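Local structure of 3-oxo-tetronate kinase (Haemophilus influenzae, 1YZY) at residues W382-A385 with I390-A393; K337-L342 with T348-A353. The protein catalyses the ATP-dependent phosphorylation of 3-oxo-tetronate to 3-oxo-tetronate 4-phosphate, as a member of the four-carbon acid sugar kinase family. All coordinates share one frame; numbering follows the deposited sequence.

Interaction 1: residues W382-A385 with I390-A393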
ATOM      1  N   TRP A 382      -0.698  -8.406  -8.413  1.00 17.20           N
ATOM      2  CA  TRP A 382      -0.228  -9.769  -8.223  1.00 19.70           C
ATOM      3  C   TRP A 382       1.031  -9.626  -7.382  1.00 18.87           C
ATOM      4  O   TRP A 382       1.802  -8.681  -7.573  1.00 18.49           O
ATOM      5  CB  TRP A 382       0.104 -10.439  -9.565  1.00 19.56           C
ATOM      6  CG  TRP A 382      -0.977 -11.348 -10.039  1.00 27.18           C
ATOM      7  CD1 TRP A 382      -1.735 -11.210 -11.168  1.00 28.02           C
ATOM      8  CD2 TRP A 382      -1.471 -12.513  -9.359  1.00 25.40           C
ATOM      9  NE1 TRP A 382      -2.680 -12.213 -11.231  1.00 25.35           N
ATOM     10  CE2 TRP A 382      -2.541 -13.025 -10.134  1.00 27.07           C
ATOM     11  CE3 TRP A 382      -1.119 -13.173  -8.171  1.00 22.38           C
ATOM     12  CZ2 TRP A 382      -3.261 -14.170  -9.756  1.00 27.39           C
ATOM     13  CZ3 TRP A 382      -1.834 -14.308  -7.796  1.00 24.94           C
ATOM     14  CH2 TRP A 382      -2.895 -14.794  -8.589  1.00 21.92           C
ATOM     15  N   LEU A 383       1.234 -10.550  -6.449  1.00 17.05           N
ATOM     16  CA  LEU A 383       2.396 -10.506  -5.572  1.00 14.05           C
ATOM     17  C   LEU A 383       3.225 -11.783  -5.671  1.00 15.38           C
ATOM     18  O   LEU A 383       2.801 -12.773  -6.249  1.00 15.52           O
ATOM     19  CB  LEU A 383       1.937 -10.342  -4.118  1.00  7.21           C
ATOM     20  CG  LEU A 383       1.000  -9.213  -3.681  1.00 17.59           C
ATOM     21  CD1 LEU A 383       0.506  -9.466  -2.248  1.00 13.04           C
ATOM     22  CD2 LEU A 383       1.719  -7.875  -3.765  1.00 10.01           C
ATOM     23  N   LYS A 384       4.448 -11.720  -5.170  1.00 14.77           N
ATOM     24  CA  LYS A 384       5.304 -12.884  -5.119  1.00 21.65           C
ATOM     25  C   LYS A 384       6.179 -12.675  -3.912  1.00 22.33           C
ATOM     26  O   LYS A 384       6.802 -11.631  -3.767  1.00 17.48           O
ATOM     27  CB  LYS A 384       6.178 -13.071  -6.349  1.00 13.80           C
ATOM     28  CG  LYS A 384       6.850 -14.452  -6.322  1.00 21.94           C
ATOM     29  CD  LYS A 384       7.888 -14.648  -7.401  1.00 22.93           C
ATOM     30  CE  LYS A 384       9.233 -14.057  -7.008  1.00 32.26           C
ATOM     31  NZ  LYS A 384       9.797 -14.693  -5.782  1.00 30.82           N
ATOM     32  N   ALA A 385       6.178 -13.657  -3.021  1.00 21.63           N
ATOM     33  CA  ALA A 385       6.962 -13.599  -1.805  1.00 16.58           C
ATOM     34  C   ALA A 385       8.430 -13.412  -2.127  1.00 19.79           C
ATOM     35  O   ALA A 385       8.895 -13.814  -3.190  1.00 22.72           O
ATOM     36  CB  ALA A 385       6.754 -14.877  -1.004  1.00 17.38           C
ATOM     37  N   ILE A 390       6.223 -18.055  -4.473  1.00 18.70           N
ATOM     38  CA  ILE A 390       4.805 -18.200  -4.175  1.00 16.14           C
ATOM     39  C   ILE A 390       4.107 -16.895  -4.541  1.00 19.01           C
ATOM     40  O   ILE A 390       4.548 -15.822  -4.131  1.00 17.04           O
ATOM     41  CB  ILE A 390       4.569 -18.497  -2.664  1.00 16.54           C
ATOM     42  CG1 ILE A 390       5.305 -19.779  -2.240  1.00 17.70           C
ATOM     43  CG2 ILE A 390       3.078 -18.596  -2.366  1.00 12.53           C
ATOM     44  CD1 ILE A 390       4.808 -21.057  -2.900  1.00 16.30           C
ATOM     45  N   PHE A 391       3.016 -16.994  -5.297  1.00 10.41           N
ATOM     46  CA  PHE A 391       2.266 -15.821  -5.724  1.00 19.04           C
ATOM     47  C   PHE A 391       0.954 -15.695  -4.972  1.00 20.31           C
ATOM     48  O   PHE A 391       0.312 -16.698  -4.654  1.00 20.16           O
ATOM     49  CB  PHE A 391       2.010 -15.871  -7.237  1.00 21.95           C
ATOM     50  CG  PHE A 391       3.274 -15.947  -8.068  1.00 24.80           C
ATOM     51  CD1 PHE A 391       3.883 -14.789  -8.548  1.00 20.51           C
ATOM     52  CD2 PHE A 391       3.869 -17.175  -8.348  1.00 22.17           C
ATOM     53  CE1 PHE A 391       5.069 -14.852  -9.292  1.00 19.68           C
ATOM     54  CE2 PHE A 391       5.053 -17.245  -9.090  1.00 21.74           C
ATOM     55  CZ  PHE A 391       5.652 -16.078  -9.561  1.00 15.47           C
ATOM     56  N   LEU A 392       0.569 -14.459  -4.666  1.00 20.04           N
ATOM     57  CA  LEU A 392      -0.676 -14.189  -3.944  1.00 16.07           C
ATOM     58  C   LEU A 392      -1.421 -12.958  -4.478  1.00 19.04           C
ATOM     59  O   LEU A 392      -0.809 -11.988  -4.919  1.00 19.11           O
ATOM     60  CB  LEU A 392      -0.400 -13.982  -2.450  1.00 15.32           C
ATOM     61  CG  LEU A 392       0.588 -14.892  -1.717  1.00 21.78           C
ATOM     62  CD1 LEU A 392       2.035 -14.456  -2.000  1.00 19.46           C
ATOM     63  CD2 LEU A 392       0.302 -14.828  -0.227  1.00 23.17           C
ATOM     64  N   ALA A 393      -2.746 -13.026  -4.453  1.00 18.05           N
ATOM     65  CA  ALA A 393      -3.609 -11.933  -4.880  1.00 18.59           C
ATOM     66  C   ALA A 393      -4.525 -11.714  -3.686  1.00 19.57           C
ATOM     67  O   ALA A 393      -5.419 -12.519  -3.421  1.00 16.78           O
ATOM     68  CB  ALA A 393      -4.424 -12.324  -6.109  1.00 14.27           C
TER

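Interaction 2: residues K337-L342 with T348-A353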
ATOM      1  N   LYS A 337      -4.541 -22.903   8.523  1.00 17.42           N
ATOM      2  CA  LYS A 337      -4.001 -24.256   8.555  1.00 20.39           C
ATOM      3  C   LYS A 337      -4.108 -24.983   7.213  1.00 22.15           C
ATOM      4  O   LYS A 337      -3.275 -25.845   6.900  1.00 21.37           O
ATOM      5  CB  LYS A 337      -4.622 -25.063   9.698  1.00 29.05           C
ATOM      6  CG  LYS A 337      -4.028 -24.704  11.053  1.00 28.94           C
ATOM      7  CD  LYS A 337      -4.673 -25.477  12.193  1.00 45.19           C
ATOM      8  CE  LYS A 337      -4.117 -25.017  13.540  1.00 47.22           C
ATOM      9  NZ  LYS A 337      -4.867 -25.574  14.704  1.00 48.91           N
ATOM     10  N   LEU A 338      -5.118 -24.620   6.422  1.00 18.81           N
ATOM     11  CA  LEU A 338      -5.310 -25.213   5.112  1.00 11.80           C
ATOM     12  C   LEU A 338      -4.262 -24.658   4.166  1.00 14.23           C
ATOM     13  O   LEU A 338      -3.642 -25.403   3.406  1.00 16.26           O
ATOM     14  CB  LEU A 338      -6.706 -24.892   4.587  1.00  9.35           C
ATOM     15  CG  LEU A 338      -7.098 -25.329   3.168  1.00 18.35           C
ATOM     16  CD1 LEU A 338      -6.956 -26.834   2.987  1.00 11.47           C
ATOM     17  CD2 LEU A 338      -8.529 -24.894   2.892  1.00 13.22           C
ATOM     18  N   ALA A 339      -4.061 -23.345   4.217  1.00 15.77           N
ATOM     19  CA  ALA A 339      -3.088 -22.678   3.359  1.00 18.04           C
ATOM     20  C   ALA A 339      -1.686 -23.202   3.598  1.00 18.39           C
ATOM     21  O   ALA A 339      -0.870 -23.255   2.677  1.00 23.24           O
ATOM     22  CB  ALA A 339      -3.128 -21.187   3.580  1.00 13.57           C
ATOM     23  N   ALA A 340      -1.384 -23.525   4.850  1.00 23.35           N
ATOM     24  CA  ALA A 340      -0.071 -24.054   5.200  1.00 22.79           C
ATOM     25  C   ALA A 340       0.114 -25.465   4.642  1.00 23.48           C
ATOM     26  O   ALA A 340       1.205 -25.822   4.194  1.00 25.25           O
ATOM     27  CB  ALA A 340       0.113 -24.056   6.702  1.00 25.30           C
ATOM     28  N   LYS A 341      -0.948 -26.264   4.690  1.00 23.73           N
ATOM     29  CA  LYS A 341      -0.908 -27.633   4.177  1.00 24.87           C
ATOM     30  C   LYS A 341      -0.809 -27.638   2.658  1.00 27.36           C
ATOM     31  O   LYS A 341      -0.072 -28.440   2.085  1.00 22.51           O
ATOM     32  CB  LYS A 341      -2.143 -28.425   4.626  1.00 22.99           C
ATOM     33  CG  LYS A 341      -2.235 -28.625   6.139  1.00 18.08           C
ATOM     34  CD  LYS A 341      -3.384 -29.545   6.537  1.00 23.96           C
ATOM     35  CE  LYS A 341      -2.924 -30.981   6.793  1.00 34.32           C
ATOM     36  NZ  LYS A 341      -2.375 -31.672   5.585  1.00 45.81           N
ATOM     37  N   LEU A 342      -1.557 -26.745   2.014  1.00 26.73           N
ATOM     38  CA  LEU A 342      -1.549 -26.641   0.557  1.00 27.50           C
ATOM     39  C   LEU A 342      -0.190 -26.199   0.037  1.00 24.12           C
ATOM     40  O   LEU A 342       0.245 -26.661  -1.017  1.00 24.12           O
ATOM     41  CB  LEU A 342      -2.637 -25.680   0.069  1.00 24.33           C
ATOM     42  CG  LEU A 342      -4.088 -26.063   0.362  1.00 24.08           C
ATOM     43  CD1 LEU A 342      -5.008 -24.922  -0.001  1.00 19.42           C
ATOM     44  CD2 LEU A 342      -4.468 -27.326  -0.395  1.00 20.38           C
ATOM     45  N   THR A 348       1.191 -23.095  -5.477  1.00 19.78           N
ATOM     46  CA  THR A 348       2.026 -21.901  -5.559  1.00 19.61           C
ATOM     47  C   THR A 348       1.318 -20.562  -5.732  1.00 18.44           C
ATOM     48  O   THR A 348       1.939 -19.513  -5.547  1.00 17.61           O
ATOM     49  CB  THR A 348       3.124 -22.048  -6.651  1.00 26.11           C
ATOM     50  OG1 THR A 348       2.550 -22.499  -7.887  1.00 21.20           O
ATOM     51  CG2 THR A 348       4.188 -23.021  -6.198  1.00 22.55           C
ATOM     52  N   ASN A 349       0.025 -20.591  -6.032  1.00 14.20           N
ATOM     53  CA  ASN A 349      -0.737 -19.361  -6.227  1.00 16.92           C
ATOM     54  C   ASN A 349      -1.923 -19.308  -5.265  1.00 18.62           C
ATOM     55  O   ASN A 349      -2.757 -20.220  -5.243  1.00 20.66           O
ATOM     56  CB  ASN A 349      -1.269 -19.267  -7.667  1.00 14.57           C
ATOM     57  CG  ASN A 349      -0.184 -19.435  -8.723  1.00 17.65           C
ATOM     58  OD1 ASN A 349      -0.427 -20.018  -9.781  1.00 24.72           O
ATOM     59  ND2 ASN A 349       0.993 -18.878  -8.472  1.00 10.18           N
ATOM     60  N   PHE A 350      -2.004 -18.242  -4.471  1.00 15.01           N
ATOM     61  CA  PHE A 350      -3.101 -18.080  -3.517  1.00 12.59           C
ATOM     62  C   PHE A 350      -3.888 -16.803  -3.802  1.00 17.21           C
ATOM     63  O   PHE A 350      -3.324 -15.714  -3.857  1.00 18.17           O
ATOM     64  CB  PHE A 350      -2.569 -18.020  -2.085  1.00 11.69           C
ATOM     65  CG  PHE A 350      -1.870 -19.269  -1.641  1.00 14.86           C
ATOM     66  CD1 PHE A 350      -2.522 -20.188  -0.822  1.00 17.05           C
ATOM     67  CD2 PHE A 350      -0.563 -19.527  -2.031  1.00 15.18           C
ATOM     68  CE1 PHE A 350      -1.878 -21.353  -0.399  1.00 19.18           C
ATOM     69  CE2 PHE A 350       0.090 -20.682  -1.620  1.00 22.88           C
ATOM     70  CZ  PHE A 350      -0.570 -21.599  -0.800  1.00 26.91           C
ATOM     71  N   ILE A 351      -5.194 -16.943  -3.978  1.00 17.23           N
ATOM     72  CA  ILE A 351      -6.064 -15.804  -4.240  1.00 18.22           C
ATOM     73  C   ILE A 351      -7.028 -15.679  -3.062  1.00 19.00           C
ATOM     74  O   ILE A 351      -7.953 -16.471  -2.923  1.00 17.00           O
ATOM     75  CB  ILE A 351      -6.856 -16.008  -5.557  1.00 18.56           C
ATOM     76  CG1 ILE A 351      -5.885 -16.239  -6.719  1.00 18.84           C
ATOM     77  CG2 ILE A 351      -7.746 -14.803  -5.844  1.00 15.64           C
ATOM     78  CD1 ILE A 351      -6.563 -16.583  -8.009  1.00 14.98           C
ATOM     79  N   THR A 352      -6.781 -14.710  -2.194  1.00 21.69           N
ATOM     80  CA  THR A 352      -7.631 -14.508  -1.025  1.00 22.17           C
ATOM     81  C   THR A 352      -8.612 -13.344  -1.167  1.00 25.39           C
ATOM     82  O   THR A 352      -8.422 -12.438  -1.988  1.00 24.51           O
ATOM     83  CB  THR A 352      -6.776 -14.307   0.244  1.00 23.28           C
ATOM     84  OG1 THR A 352      -5.876 -13.208   0.052  1.00 20.50           O
ATOM     85  CG2 THR A 352      -5.951 -15.565   0.537  1.00 19.30           C
ATOM     86  N   ALA A 353      -9.692 -13.404  -0.395  1.00 19.70           N
ATOM     87  CA  ALA A 353     -10.708 -12.361  -0.402  1.00 22.88           C
ATOM     88  C   ALA A 353     -11.052 -11.997   1.037  1.00 25.93           C
ATOM     89  O   ALA A 353     -11.404 -12.864   1.837  1.00 17.91           O
ATOM     90  CB  ALA A 353     -11.944 -12.833  -1.135  1.00 20.21           C
TER

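Interaction 1: residues W382-A385 with I390-A393
Lys384 lies over the ring of Phe391 and Trp382 takes Ala393 on its ring, two CH-pi contacts that dress one side of the beta hairpin formed by strands 380-385 and 391-395. CG of Lys384 sits above the Phe391 ring, 3.8 Å from the centroid and 23° off the normal, displaced toward the rim. With CG anti to the backbone N (chi1 -170°), the lysine sends its aliphatic chain across the ring, and CD passes 3.4 Å from Phe391 CE1. The chain then bends at its last two torsions, and NZ turns back to donate a 2.9 Å hydrogen bond to Ala385 O, which ties the ammonium end to its own strand.

At the other end, Ala393 CB stands over the six-membered ring of Trp382, 3.9 Å from its centroid, while CZ3 of the indole also packs against Phe391 CB. Trp382 NE1 bonds to Ala408 O, so the indole is fixed at its polar edge as well. Leu383 and Leu392 project to the opposite side of the hairpin, where both touch Phe370 of strand 369-375. The short segments 382-385 and 391-393 run at 143° to each other, short of strictly antiparallel. Backbone hydrogen bonds join them, and toward the turn Ala385 N donates to Ile390 O at 2.9 Å.

Interaction 2: residues K337-L342 with T348-A353
Phe350 reaches from strand 349-353 to Ala339 and Leu342, one helical turn of helix 324-345, and its CE1 atom does most of the touching. The apolar contacts come first. CE1 lies 4.2 Å from Ala339 CB and 4.4 Å from Leu342 CB, so the ring atom meets the Ala339 methyl and the Leu342 methylene, one turn apart on the helix. The CB of Leu342 points toward the strand, and that of Phe350 toward the helix; with CG anti to its carbonyl carbon (chi1 -63°), the phenylalanine carries its ring out to the helix. The small side chain of Ala339 lets the aromatic group come near the helix backbone, yet the nearest CA atoms, those of Ala339 and Phe350, are still 8.3 Å apart: the ring spans the gap.

A second kind of contact is made with the helix backbone, where Ala339 O lies 3.8 Å from Phe350 CE1. No hydrogen bond crosses between the two segments. Inside the helix, Leu342 N bonds to Leu338 O at 2.8 Å, an ordinary i to i+4 bond of the turn beside the ring.

Further neighbours extend the buried layer. Val249 of strand 248-252 touches both Leu342 and Phe350, Ile390 packs on Phe350, and Tyr291 and Val294 of helix 286-295 cover Leu342. On the other side of the strand, Ile351 meets Phe404 and Phe405 of helix 404-410. Strand 349-353 is thus flanked by helices on both sides, an alpha/beta layering in the nucleotide-binding C-terminal domain, and it leads directly into Gly354-Thr357, a probable ATP-binding segment.

Strands 349-353 and 391-395 are neighbours, which joins interaction 2 to interaction 1 with centres 11 Å apart. Two probable backbone hydrogen bonds make the seam, Phe391 N to Thr348 O and Phe391 O to Phe350 N, each 2.8 Å long. Beside them Phe391 CD2 packs 3.3 Å from Asn349 ND2. Phe391 thus takes part in both, bonding through its backbone to residues 348-350 and packing its ring on Asn349 as well as on the hairpin. Both contacts lie near the ATP site inferred from relatives: the side chain of Thr357 is about 10 Å from that of Leu392 in interaction 1 and about 8 Å from that of Ala339 in interaction 2.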